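Local atomic coordinates of RNA-binding protein Smaug (Drosophila melanogaster, PDB entry 1OXJ), a protein that recognises RNA through a sterile alpha motif (SAM) domain, which is followed in this fragment by a helical PHAT domain. Residues I23-N28 against V45-G50; N67-V72 against T91-T96; I121-L126 against G140-I145. All blocks are in the same frame, centred on the assembly; numbering follows the deposited sequence.

Overall arrangement
Read from the N terminus, the three contacts close one after another, and none nests inside or crosses another. Contact 1 closes first, bringing the 3-10 turn and following loop of 23-28 against the link between helices 39-44 and 49-77 in the SAM region. Helix 49-77 then carries the chain into the PHAT region, where contact 2 sets its 67-72 portion against the loop after helix 83-91. Contact 3 closes last, pairing helices 111-127 and 136-150. The centres of contacts 1 and 3 lie about 34 Å apart, on opposite sides of the chain's centre. Contacts 2 and 3 touch directly, through T91 on V141 and V94 on W144.

Contact 1: residues I23-N28 against V45-G50; sequences IELFKN and VGVTKG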
ATOM      1  N   ILE A  23       0.731 -16.835  -9.250  1.00 31.47           N
ATOM      2  CA  ILE A  23      -0.252 -16.854  -8.161  1.00 33.48           C
ATOM      3  C   ILE A  23      -0.234 -18.158  -7.347  1.00 34.53           C
ATOM      4  O   ILE A  23      -0.339 -18.135  -6.115  1.00 32.66           O
ATOM      5  CB  ILE A  23      -1.696 -16.624  -8.709  1.00 34.65           C
ATOM      6  CG1 ILE A  23      -2.701 -16.567  -7.557  1.00 36.72           C
ATOM      7  CG2 ILE A  23      -2.084 -17.752  -9.642  1.00 35.58           C
ATOM      8  CD1 ILE A  23      -2.522 -15.378  -6.634  1.00 37.10           C
ATOM      9  N   GLU A  24      -0.098 -19.300  -8.019  1.00 35.91           N
ATOM     10  CA  GLU A  24      -0.101 -20.587  -7.319  1.00 35.82           C
ATOM     11  C   GLU A  24       1.041 -20.803  -6.335  1.00 36.17           C
ATOM     12  O   GLU A  24       0.919 -21.596  -5.398  1.00 34.76           O
ATOM     13  CB  GLU A  24      -0.113 -21.739  -8.322  1.00 40.35           C
ATOM     14  CG  GLU A  24      -1.406 -21.851  -9.120  1.00 45.35           C
ATOM     15  CD  GLU A  24      -2.625 -21.983  -8.235  1.00 47.91           C
ATOM     16  OE1 GLU A  24      -2.611 -22.827  -7.316  1.00 51.73           O
ATOM     17  OE2 GLU A  24      -3.607 -21.244  -8.460  1.00 53.78           O
ATOM     18  N   LEU A  25       2.150 -20.102  -6.543  1.00 34.77           N
ATOM     19  CA  LEU A  25       3.295 -20.230  -5.660  1.00 33.37           C
ATOM     20  C   LEU A  25       2.932 -19.851  -4.227  1.00 34.08           C
ATOM     21  O   LEU A  25       3.507 -20.393  -3.276  1.00 33.71           O
ATOM     22  CB  LEU A  25       4.436 -19.333  -6.140  1.00 35.23           C
ATOM     23  CG  LEU A  25       5.585 -19.144  -5.148  1.00 34.60           C
ATOM     24  CD1 LEU A  25       6.191 -20.502  -4.812  1.00 37.86           C
ATOM     25  CD2 LEU A  25       6.622 -18.223  -5.740  1.00 40.96           C
ATOM     26  N   PHE A  26       1.972 -18.938  -4.083  1.00 34.70           N
ATOM     27  CA  PHE A  26       1.539 -18.442  -2.769  1.00 35.61           C
ATOM     28  C   PHE A  26       0.406 -19.223  -2.089  1.00 38.30           C
ATOM     29  O   PHE A  26       0.017 -18.904  -0.965  1.00 36.33           O
ATOM     30  CB  PHE A  26       1.139 -16.963  -2.893  1.00 33.34           C
ATOM     31  CG  PHE A  26       2.247 -16.080  -3.390  1.00 33.05           C
ATOM     32  CD1 PHE A  26       2.588 -16.059  -4.748  1.00 32.08           C
ATOM     33  CD2 PHE A  26       2.994 -15.315  -2.497  1.00 31.75           C
ATOM     34  CE1 PHE A  26       3.657 -15.293  -5.204  1.00 31.50           C
ATOM     35  CE2 PHE A  26       4.076 -14.539  -2.943  1.00 32.19           C
ATOM     36  CZ  PHE A  26       4.408 -14.528  -4.295  1.00 32.77           C
ATOM     37  N   LYS A  27      -0.096 -20.253  -2.768  1.00 40.72           N
ATOM     38  CA  LYS A  27      -1.195 -21.102  -2.292  1.00 44.45           C
ATOM     39  C   LYS A  27      -1.514 -21.118  -0.793  1.00 46.30           C
ATOM     40  O   LYS A  27      -2.534 -20.571  -0.356  1.00 48.89           O
ATOM     41  CB  LYS A  27      -0.975 -22.544  -2.772  1.00 46.50           C
ATOM     42  CG  LYS A  27      -2.066 -23.524  -2.351  1.00 49.53           C
ATOM     43  CD  LYS A  27      -3.469 -23.059  -2.762  1.00 52.06           C
ATOM     44  CE  LYS A  27      -3.626 -22.944  -4.278  1.00 54.23           C
ATOM     45  NZ  LYS A  27      -2.834 -21.809  -4.850  1.00 56.83           N
ATOM     46  N   ASN A  28      -0.675 -21.765  -0.001  1.00 46.38           N
ATOM     47  CA  ASN A  28      -0.941 -21.806   1.436  1.00 46.28           C
ATOM     48  C   ASN A  28       0.132 -21.058   2.202  1.00 44.46           C
ATOM     49  O   ASN A  28       0.362 -21.319   3.385  1.00 45.17           O
ATOM     50  CB  ASN A  28      -1.001 -23.248   1.927  1.00 47.76           C
ATOM     51  CG  ASN A  28      -2.214 -23.984   1.411  1.00 50.13           C
ATOM     52  OD1 ASN A  28      -3.348 -23.521   1.568  1.00 49.78           O
ATOM     53  ND2 ASN A  28      -1.985 -25.140   0.792  1.00 50.06           N
ATOM     54  N   VAL A  45      12.600 -22.979  -7.140  1.00 36.78           N
ATOM     55  CA  VAL A  45      11.295 -23.609  -7.309  1.00 34.39           C
ATOM     56  C   VAL A  45      10.653 -23.381  -8.678  1.00 35.67           C
ATOM     57  O   VAL A  45       9.437 -23.443  -8.820  1.00 35.43           O
ATOM     58  CB  VAL A  45      10.310 -23.192  -6.183  1.00 33.23           C
ATOM     59  CG1 VAL A  45      10.824 -23.704  -4.836  1.00 33.27           C
ATOM     60  CG2 VAL A  45      10.168 -21.683  -6.136  1.00 33.34           C
ATOM     61  N   GLY A  46      11.470 -23.111  -9.691  1.00 38.04           N
ATOM     62  CA  GLY A  46      10.923 -22.956 -11.029  1.00 37.18           C
ATOM     63  C   GLY A  46      10.587 -21.585 -11.579  1.00 37.39           C
ATOM     64  O   GLY A  46      10.087 -21.490 -12.702  1.00 37.93           O
ATOM     65  N   VAL A  47      10.826 -20.529 -10.806  1.00 36.35           N
ATOM     66  CA  VAL A  47      10.563 -19.170 -11.274  1.00 34.89           C
ATOM     67  C   VAL A  47      11.740 -18.738 -12.154  1.00 35.73           C
ATOM     68  O   VAL A  47      12.892 -18.976 -11.808  1.00 34.85           O
ATOM     69  CB  VAL A  47      10.440 -18.181 -10.087  1.00 35.45           C
ATOM     70  CG1 VAL A  47      10.139 -16.784 -10.598  1.00 34.21           C
ATOM     71  CG2 VAL A  47       9.342 -18.638  -9.135  1.00 32.53           C
ATOM     72  N   THR A  48      11.457 -18.114 -13.294  1.00 35.93           N
ATOM     73  CA  THR A  48      12.525 -17.673 -14.188  1.00 39.23           C
ATOM     74  C   THR A  48      13.466 -16.712 -13.457  1.00 40.88           C
ATOM     75  O   THR A  48      13.063 -16.039 -12.516  1.00 41.23           O
ATOM     76  CB  THR A  48      11.960 -16.946 -15.420  1.00 37.00           C
ATOM     77  OG1 THR A  48      11.472 -15.654 -15.028  1.00 38.98           O
ATOM     78  CG2 THR A  48      10.818 -17.746 -16.029  1.00 36.84           C
ATOM     79  N   LYS A  49      14.720 -16.641 -13.896  1.00 43.74           N
ATOM     80  CA  LYS A  49      15.696 -15.760 -13.259  1.00 45.25           C
ATOM     81  C   LYS A  49      15.236 -14.313 -13.292  1.00 45.61           C
ATOM     82  O   LYS A  49      15.511 -13.547 -12.370  1.00 46.57           O
ATOM     83  CB  LYS A  49      17.057 -15.880 -13.951  1.00 48.68           C
ATOM     84  CG  LYS A  49      16.979 -15.820 -15.463  1.00 50.50           C
ATOM     85  CD  LYS A  49      17.306 -17.179 -16.085  1.00 53.27           C
ATOM     86  CE  LYS A  49      16.301 -18.255 -15.672  1.00 52.47           C
ATOM     87  NZ  LYS A  49      14.942 -17.945 -16.177  1.00 52.39           N
ATOM     88  N   GLY A  50      14.535 -13.942 -14.356  1.00 44.53           N
ATOM     89  CA  GLY A  50      14.052 -12.578 -14.471  1.00 44.82           C
ATOM     90  C   GLY A  50      12.978 -12.267 -13.443  1.00 44.37           C
ATOM     91  O   GLY A  50      13.068 -11.276 -12.716  1.00 43.29           O
TER
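L25 meets V45 and V47 by the two ends of its side chain, and that fork is the whole of the contact. Its CB points toward 45-50 but touches neither valine. CG stands anti to the backbone N (chi1 168°), which carries the branch point outward from the 3-10 turn, and there the chain divides. CD1 goes to the CG2 methyl of V45, 4.4 Å away, while CD2 goes to the CG2 methyl of V47, also at 4.4 Å. The two valine methyls lie side by side, 4.3 Å from each other (V45 CG2 to V47 CG2), and form one apolar patch on which the leucine methyls settle. Leucine suits the place because it forks at CG, beyond CB, and can serve two neighbours at once. These are loose van der Waals contacts, and L42 of helix 39-44 adds to them by touching both L25 and V47.

Around this fork the backbone is shaped on both sides. G46 turns the chain between the valines with a positive phi of 96°, where a CB would run into the carbonyl O of V45. T48 then stands at the N-cap of helix 49-77, its OG1 bonded to the backbone N of A51, as suits a short hydroxyl side chain. On the other segment, F26 N bonds to I23 O, and K27 NZ makes a 2.7 Å salt bridge to E24 OE1, approaching from above the carboxylate plane; both ends of this pair are exposed, where charge is at home. F26 itself packs on I10 and L14 of helix 10-16. Short helices and turns gathered against the start of a long C-terminal helix are the architecture of the SAM domain, a compact all-helical bundle.

Contact 2: residues N67-V72 against T91-T96; sequences NILNRV and TNIVLT
The carbonyl of I93, whose side chain packs on I68 and L69, is the flat group at the base of this contact. T96 OG1 lies in the carbonyl plane, on a lone pair of I93 O, 2.7 Å away, with a C=O...O angle of 138°. T96 N also bonds to I93 O and closes the type I turn from I93 to T96, while the hydroxyl adds a second grip on the same oxygen. A threonine can do this because its hydroxyl sits close to its own backbone; OG1 is bonded to R65 as well.

From this turn, I93 sends a fully extended arm (chi2 179°) to helix 49-77. Its CD1 lies 3.9 Å from L69 CD2 and 4.0 Å from L69 CG, the two side chains crossing at a slant. On the neighbouring residue, I68 CG2 lies 4.0 Å from I93 CD1, and here the side chains slide past each other in opposite directions. The end methyl of I93 thus rests between two successive residues of the helix, inside the all-helical PHAT domain; L69 and I93, apolar and branched, are buried there, with I68 nearer the surface. F115 of helix 111-127 also touches I93, and L69 packs on L90 of helix 83-91. N70, on another side of the helix, bonds through OD1 to R114.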
ATOM      1  N   ASN A  67       9.153   2.190   6.646  1.00 37.24           N
ATOM      2  CA  ASN A  67      10.077   3.322   6.564  1.00 39.10           C
ATOM      3  C   ASN A  67       9.561   4.351   5.554  1.00 38.94           C
ATOM      4  O   ASN A  67       9.596   5.559   5.802  1.00 37.20           O
ATOM      5  CB  ASN A  67      11.480   2.853   6.143  1.00 41.81           C
ATOM      6  CG  ASN A  67      12.137   1.953   7.181  1.00 45.00           C
ATOM      7  OD1 ASN A  67      12.011   2.182   8.384  1.00 46.58           O
ATOM      8  ND2 ASN A  67      12.859   0.933   6.716  1.00 47.78           N
ATOM      9  N   ILE A  68       9.085   3.869   4.409  1.00 38.01           N
ATOM     10  CA  ILE A  68       8.563   4.762   3.378  1.00 36.46           C
ATOM     11  C   ILE A  68       7.397   5.570   3.930  1.00 35.56           C
ATOM     12  O   ILE A  68       7.359   6.791   3.791  1.00 35.51           O
ATOM     13  CB  ILE A  68       8.086   3.976   2.144  1.00 35.96           C
ATOM     14  CG1 ILE A  68       9.295   3.387   1.406  1.00 37.28           C
ATOM     15  CG2 ILE A  68       7.271   4.886   1.233  1.00 36.23           C
ATOM     16  CD1 ILE A  68       8.939   2.323   0.387  1.00 36.17           C
ATOM     17  N   LEU A  69       6.442   4.894   4.563  1.00 33.83           N
ATOM     18  CA  LEU A  69       5.289   5.595   5.123  1.00 32.40           C
ATOM     19  C   LEU A  69       5.727   6.569   6.213  1.00 34.44           C
ATOM     20  O   LEU A  69       5.222   7.687   6.303  1.00 33.97           O
ATOM     21  CB  LEU A  69       4.273   4.588   5.673  1.00 29.99           C
ATOM     22  CG  LEU A  69       3.589   3.755   4.581  1.00 29.97           C
ATOM     23  CD1 LEU A  69       2.849   2.556   5.197  1.00 29.91           C
ATOM     24  CD2 LEU A  69       2.630   4.652   3.804  1.00 29.59           C
ATOM     25  N   ASN A  70       6.674   6.139   7.038  1.00 36.81           N
ATOM     26  CA  ASN A  70       7.179   6.986   8.111  1.00 38.34           C
ATOM     27  C   ASN A  70       7.771   8.257   7.505  1.00 38.08           C
ATOM     28  O   ASN A  70       7.501   9.368   7.963  1.00 37.59           O
ATOM     29  CB  ASN A  70       8.251   6.229   8.906  1.00 39.15           C
ATOM     30  CG  ASN A  70       8.838   7.056  10.028  1.00 42.61           C
ATOM     31  OD1 ASN A  70       8.125   7.486  10.940  1.00 42.24           O
ATOM     32  ND2 ASN A  70      10.149   7.287   9.967  1.00 40.88           N
ATOM     33  N   ARG A  71       8.576   8.076   6.466  1.00 39.43           N
ATOM     34  CA  ARG A  71       9.217   9.188   5.772  1.00 41.77           C
ATOM     35  C   ARG A  71       8.197  10.152   5.170  1.00 40.51           C
ATOM     36  O   ARG A  71       8.315  11.367   5.317  1.00 39.94           O
ATOM     37  CB  ARG A  71      10.115   8.657   4.654  1.00 44.93           C
ATOM     38  CG  ARG A  71      10.913   9.729   3.943  1.00 50.31           C
ATOM     39  CD  ARG A  71      10.864   9.538   2.442  1.00 55.09           C
ATOM     40  NE  ARG A  71      11.244   8.187   2.038  1.00 57.72           N
ATOM     41  CZ  ARG A  71      11.168   7.742   0.788  1.00 58.80           C
ATOM     42  NH1 ARG A  71      10.729   8.542  -0.173  1.00 59.62           N
ATOM     43  NH2 ARG A  71      11.526   6.498   0.500  1.00 58.35           N
ATOM     44  N   VAL A  72       7.203   9.609   4.474  1.00 39.50           N
ATOM     45  CA  VAL A  72       6.177  10.442   3.857  1.00 37.69           C
ATOM     46  C   VAL A  72       5.436  11.228   4.922  1.00 37.63           C
ATOM     47  O   VAL A  72       5.190  12.422   4.771  1.00 37.59           O
ATOM     48  CB  VAL A  72       5.176   9.585   3.042  1.00 36.70           C
ATOM     49  CG1 VAL A  72       3.971  10.430   2.632  1.00 36.33           C
ATOM     50  CG2 VAL A  72       5.871   9.024   1.807  1.00 36.92           C
ATOM     51  N   THR A  91       0.568   5.022  -4.080  1.00 33.22           N
ATOM     52  CA  THR A  91       0.130   4.214  -5.213  1.00 32.40           C
ATOM     53  C   THR A  91       0.819   2.852  -5.265  1.00 33.70           C
ATOM     54  O   THR A  91       0.213   1.847  -5.662  1.00 31.12           O
ATOM     55  CB  THR A  91       0.395   4.961  -6.531  1.00 33.34           C
ATOM     56  OG1 THR A  91      -0.505   6.076  -6.623  1.00 33.46           O
ATOM     57  CG2 THR A  91       0.210   4.038  -7.721  1.00 36.90           C
ATOM     58  N   ASN A  92       2.084   2.821  -4.856  1.00 31.68           N
ATOM     59  CA  ASN A  92       2.857   1.589  -4.883  1.00 33.11           C
ATOM     60  C   ASN A  92       2.743   0.772  -3.607  1.00 32.62           C
ATOM     61  O   ASN A  92       3.435  -0.231  -3.444  1.00 32.83           O
ATOM     62  CB  ASN A  92       4.324   1.909  -5.161  1.00 37.84           C
ATOM     63  CG  ASN A  92       4.514   2.599  -6.495  1.00 41.03           C
ATOM     64  OD1 ASN A  92       4.020   2.128  -7.518  1.00 45.67           O
ATOM     65  ND2 ASN A  92       5.229   3.718  -6.494  1.00 43.75           N
ATOM     66  N   ILE A  93       1.862   1.189  -2.708  1.00 32.14           N
ATOM     67  CA  ILE A  93       1.689   0.468  -1.450  1.00 30.75           C
ATOM     68  C   ILE A  93       0.248  -0.006  -1.256  1.00 30.78           C
ATOM     69  O   ILE A  93      -0.001  -1.070  -0.679  1.00 28.38           O
ATOM     70  CB  ILE A  93       2.086   1.372  -0.253  1.00 30.64           C
ATOM     71  CG1 ILE A  93       3.591   1.665  -0.305  1.00 29.98           C
ATOM     72  CG2 ILE A  93       1.714   0.707   1.073  1.00 31.66           C
ATOM     73  CD1 ILE A  93       4.072   2.563   0.824  1.00 30.35           C
ATOM     74  N   VAL A  94      -0.693   0.768  -1.778  1.00 28.23           N
ATOM     75  CA  VAL A  94      -2.111   0.464  -1.600  1.00 29.18           C
ATOM     76  C   VAL A  94      -2.570  -0.946  -1.992  1.00 30.32           C
ATOM     77  O   VAL A  94      -3.483  -1.498  -1.366  1.00 30.63           O
ATOM     78  CB  VAL A  94      -2.983   1.508  -2.323  1.00 28.80           C
ATOM     79  CG1 VAL A  94      -2.849   1.354  -3.840  1.00 28.61           C
ATOM     80  CG2 VAL A  94      -4.427   1.392  -1.844  1.00 32.53           C
ATOM     81  N   LEU A  95      -1.928  -1.541  -2.991  1.00 30.73           N
ATOM     82  CA  LEU A  95      -2.306  -2.886  -3.437  1.00 30.86           C
ATOM     83  C   LEU A  95      -1.486  -4.006  -2.812  1.00 31.66           C
ATOM     84  O   LEU A  95      -1.759  -5.185  -3.056  1.00 31.36           O
ATOM     85  CB  LEU A  95      -2.192  -2.997  -4.958  1.00 32.87           C
ATOM     86  CG  LEU A  95      -3.006  -1.988  -5.768  1.00 32.63           C
ATOM     87  CD1 LEU A  95      -2.859  -2.292  -7.252  1.00 34.34           C
ATOM     88  CD2 LEU A  95      -4.466  -2.039  -5.350  1.00 35.18           C
ATOM     89  N   THR A  96      -0.475  -3.653  -2.023  1.00 30.33           N
ATOM     90  CA  THR A  96       0.368  -4.672  -1.387  1.00 30.69           C
ATOM     91  C   THR A  96      -0.339  -5.414  -0.258  1.00 29.61           C
ATOM     92  O   THR A  96      -1.242  -4.878   0.380  1.00 30.70           O
ATOM     93  CB  THR A  96       1.662  -4.052  -0.805  1.00 28.56           C
ATOM     94  OG1 THR A  96       1.329  -3.164   0.271  1.00 28.97           O
ATOM     95  CG2 THR A  96       2.412  -3.284  -1.877  1.00 28.13           C
TER

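Contact 3: residues I121-L126 against G140-I145; sequences IVTNTL and GVLMWI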
ATOM      1  N   ILE A 121      -3.090  12.519   6.936  1.00 39.03           N
ATOM      2  CA  ILE A 121      -2.224  13.678   6.742  1.00 38.15           C
ATOM      3  C   ILE A 121      -2.387  14.227   5.324  1.00 38.89           C
ATOM      4  O   ILE A 121      -2.512  15.438   5.136  1.00 39.22           O
ATOM      5  CB  ILE A 121      -0.752  13.313   6.969  1.00 38.07           C
ATOM      6  CG1 ILE A 121      -0.559  12.839   8.413  1.00 36.98           C
ATOM      7  CG2 ILE A 121       0.138  14.509   6.664  1.00 37.69           C
ATOM      8  CD1 ILE A 121       0.832  12.357   8.721  1.00 36.00           C
ATOM      9  N   VAL A 122      -2.392  13.336   4.335  1.00 39.27           N
ATOM     10  CA  VAL A 122      -2.547  13.739   2.938  1.00 40.12           C
ATOM     11  C   VAL A 122      -3.872  14.457   2.702  1.00 43.61           C
ATOM     12  O   VAL A 122      -3.895  15.584   2.205  1.00 41.79           O
ATOM     13  CB  VAL A 122      -2.466  12.517   1.983  1.00 40.45           C
ATOM     14  CG1 VAL A 122      -2.914  12.912   0.571  1.00 40.75           C
ATOM     15  CG2 VAL A 122      -1.046  11.994   1.934  1.00 37.78           C
ATOM     16  N   THR A 123      -4.979  13.811   3.054  1.00 45.64           N
ATOM     17  CA  THR A 123      -6.284  14.426   2.841  1.00 48.15           C
ATOM     18  C   THR A 123      -6.429  15.718   3.639  1.00 49.85           C
ATOM     19  O   THR A 123      -7.147  16.630   3.227  1.00 51.11           O
ATOM     20  CB  THR A 123      -7.425  13.451   3.204  1.00 48.70           C
ATOM     21  OG1 THR A 123      -7.335  13.090   4.585  1.00 48.74           O
ATOM     22  CG2 THR A 123      -7.331  12.190   2.350  1.00 49.94           C
ATOM     23  N   ASN A 124      -5.738  15.805   4.773  1.00 51.39           N
ATOM     24  CA  ASN A 124      -5.796  17.010   5.599  1.00 53.24           C
ATOM     25  C   ASN A 124      -4.957  18.139   5.005  1.00 53.60           C
ATOM     26  O   ASN A 124      -5.365  19.301   5.021  1.00 53.71           O
ATOM     27  CB  ASN A 124      -5.314  16.716   7.021  1.00 55.19           C
ATOM     28  CG  ASN A 124      -6.345  15.956   7.842  1.00 57.66           C
ATOM     29  OD1 ASN A 124      -6.090  15.595   8.995  1.00 58.80           O
ATOM     30  ND2 ASN A 124      -7.516  15.711   7.256  1.00 57.46           N
ATOM     31  N   THR A 125      -3.776  17.793   4.501  1.00 52.56           N
ATOM     32  CA  THR A 125      -2.888  18.772   3.892  1.00 52.86           C
ATOM     33  C   THR A 125      -3.580  19.315   2.651  1.00 53.87           C
ATOM     34  O   THR A 125      -3.500  20.507   2.338  1.00 53.82           O
ATOM     35  CB  THR A 125      -1.555  18.122   3.481  1.00 52.50           C
ATOM     36  OG1 THR A 125      -0.814  17.781   4.657  1.00 52.41           O
ATOM     37  CG2 THR A 125      -0.731  19.071   2.618  1.00 52.12           C
ATOM     38  N   LEU A 126      -4.264  18.414   1.959  1.00 54.76           N
ATOM     39  CA  LEU A 126      -4.997  18.731   0.745  1.00 57.28           C
ATOM     40  C   LEU A 126      -6.029  19.819   1.001  1.00 59.04           C
ATOM     41  O   LEU A 126      -5.946  20.916   0.445  1.00 59.63           O
ATOM     42  CB  LEU A 126      -5.699  17.472   0.233  1.00 56.72           C
ATOM     43  CG  LEU A 126      -6.446  17.545  -1.096  1.00 58.18           C
ATOM     44  CD1 LEU A 126      -5.466  17.839  -2.221  1.00 58.13           C
ATOM     45  CD2 LEU A 126      -7.154  16.220  -1.347  1.00 58.70           C
ATOM     46  N   GLY A 140      -7.092  12.931  -8.623  1.00 38.35           N
ATOM     47  CA  GLY A 140      -7.600  11.728  -9.260  1.00 36.91           C
ATOM     48  C   GLY A 140      -6.904  10.474  -8.745  1.00 37.89           C
ATOM     49  O   GLY A 140      -7.541   9.447  -8.500  1.00 36.71           O
ATOM     50  N   VAL A 141      -5.588  10.537  -8.573  1.00 36.62           N
ATOM     51  CA  VAL A 141      -4.881   9.365  -8.076  1.00 35.15           C
ATOM     52  C   VAL A 141      -5.331   9.067  -6.643  1.00 33.31           C
ATOM     53  O   VAL A 141      -5.596   7.921  -6.300  1.00 34.81           O
ATOM     54  CB  VAL A 141      -3.352   9.568  -8.125  1.00 36.86           C
ATOM     55  CG1 VAL A 141      -2.646   8.327  -7.585  1.00 34.86           C
ATOM     56  CG2 VAL A 141      -2.913   9.827  -9.566  1.00 37.02           C
ATOM     57  N   LEU A 142      -5.436  10.104  -5.817  1.00 31.48           N
ATOM     58  CA  LEU A 142      -5.866   9.939  -4.433  1.00 31.16           C
ATOM     59  C   LEU A 142      -7.245   9.287  -4.330  1.00 32.07           C
ATOM     60  O   LEU A 142      -7.464   8.425  -3.484  1.00 31.36           O
ATOM     61  CB  LEU A 142      -5.890  11.291  -3.713  1.00 32.12           C
ATOM     62  CG  LEU A 142      -6.367  11.241  -2.260  1.00 31.71           C
ATOM     63  CD1 LEU A 142      -5.468  10.269  -1.472  1.00 35.36           C
ATOM     64  CD2 LEU A 142      -6.330  12.640  -1.649  1.00 34.92           C
ATOM     65  N   MET A 143      -8.175   9.689  -5.189  1.00 31.38           N
ATOM     66  CA  MET A 143      -9.512   9.107  -5.142  1.00 33.38           C
ATOM     67  C   MET A 143      -9.423   7.618  -5.471  1.00 31.78           C
ATOM     68  O   MET A 143     -10.109   6.802  -4.867  1.00 32.20           O
ATOM     69  CB  MET A 143     -10.442   9.843  -6.109  1.00 35.96           C
ATOM     70  CG  MET A 143     -10.709  11.299  -5.713  1.00 37.44           C
ATOM     71  SD  MET A 143     -11.644  11.501  -4.166  1.00 35.49           S
ATOM     72  CE  MET A 143     -13.273  11.014  -4.748  1.00 40.05           C
ATOM     73  N   TRP A 144      -8.555   7.258  -6.414  1.00 32.92           N
ATOM     74  CA  TRP A 144      -8.368   5.855  -6.765  1.00 31.33           C
ATOM     75  C   TRP A 144      -7.773   5.111  -5.559  1.00 31.80           C
ATOM     76  O   TRP A 144      -8.147   3.976  -5.259  1.00 31.83           O
ATOM     77  CB  TRP A 144      -7.423   5.735  -7.952  1.00 32.48           C
ATOM     78  CG  TRP A 144      -7.052   4.332  -8.280  1.00 33.73           C
ATOM     79  CD1 TRP A 144      -7.800   3.417  -8.975  1.00 35.49           C
ATOM     80  CD2 TRP A 144      -5.841   3.667  -7.912  1.00 34.24           C
ATOM     81  NE1 TRP A 144      -7.121   2.223  -9.062  1.00 36.31           N
ATOM     82  CE2 TRP A 144      -5.917   2.349  -8.417  1.00 34.91           C
ATOM     83  CE3 TRP A 144      -4.694   4.057  -7.203  1.00 34.97           C
ATOM     84  CZ2 TRP A 144      -4.889   1.416  -8.237  1.00 38.15           C
ATOM     85  CZ3 TRP A 144      -3.671   3.129  -7.024  1.00 35.00           C
ATOM     86  CH2 TRP A 144      -3.777   1.824  -7.540  1.00 35.83           C
ATOM     87  N   ILE A 145      -6.836   5.752  -4.870  1.00 29.24           N
ATOM     88  CA  ILE A 145      -6.228   5.130  -3.692  1.00 29.12           C
ATOM     89  C   ILE A 145      -7.294   4.853  -2.623  1.00 29.68           C
ATOM     90  O   ILE A 145      -7.367   3.750  -2.070  1.00 31.32           O
ATOM     91  CB  ILE A 145      -5.136   6.046  -3.088  1.00 26.40           C
ATOM     92  CG1 ILE A 145      -3.926   6.100  -4.029  1.00 27.25           C
ATOM     93  CG2 ILE A 145      -4.726   5.529  -1.692  1.00 27.03           C
ATOM     94  CD1 ILE A 145      -2.875   7.156  -3.617  1.00 26.51           C
TER
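One methyl of L142, CD2, does most of the touching here, set among V122, T123 and L126. The tightest approach is to L126 CD2, at 3.7 Å, where the two leucines reach toward each other tip to tip. V122 comes tip to tip as well, its CG1 4.1 Å from L142 CD2 and 4.2 Å from L142 CD1. T123 differs: its side chain crosses that of L142 at about a right angle, with CG2 4.1 Å from L142 CD2. All four residues are buried, and at position 142 a leucine is long enough to reach across between two well-separated helix axes.

The next shell sets these groups in place. In L142, CG is swung away from the backbone N, alongside the carbonyl carbon (chi1 178°), and so points across to helix 111-127. In T123 the hydroxyl turns back along its own helix, where OG1 is shared between the carbonyls of I119 and D120, so the polar end of this buried residue is satisfied and the methyl is left for L142. On the same helix, T125 OG1 bonds to I121 O at 2.9 Å from above the carbonyl plane, sharing that oxygen with T125 N.

Further out, the segments 121-126 and 140-145 run roughly antiparallel, at 145°, with their axes 12.1 Å apart at closest. V122 also packs on L76 of helix 49-77, and T123 and L126 touch L169 of helix 159-170. V141 and I145 turn to V87 of helix 83-91, so the contact sits where three further helices meet this pair.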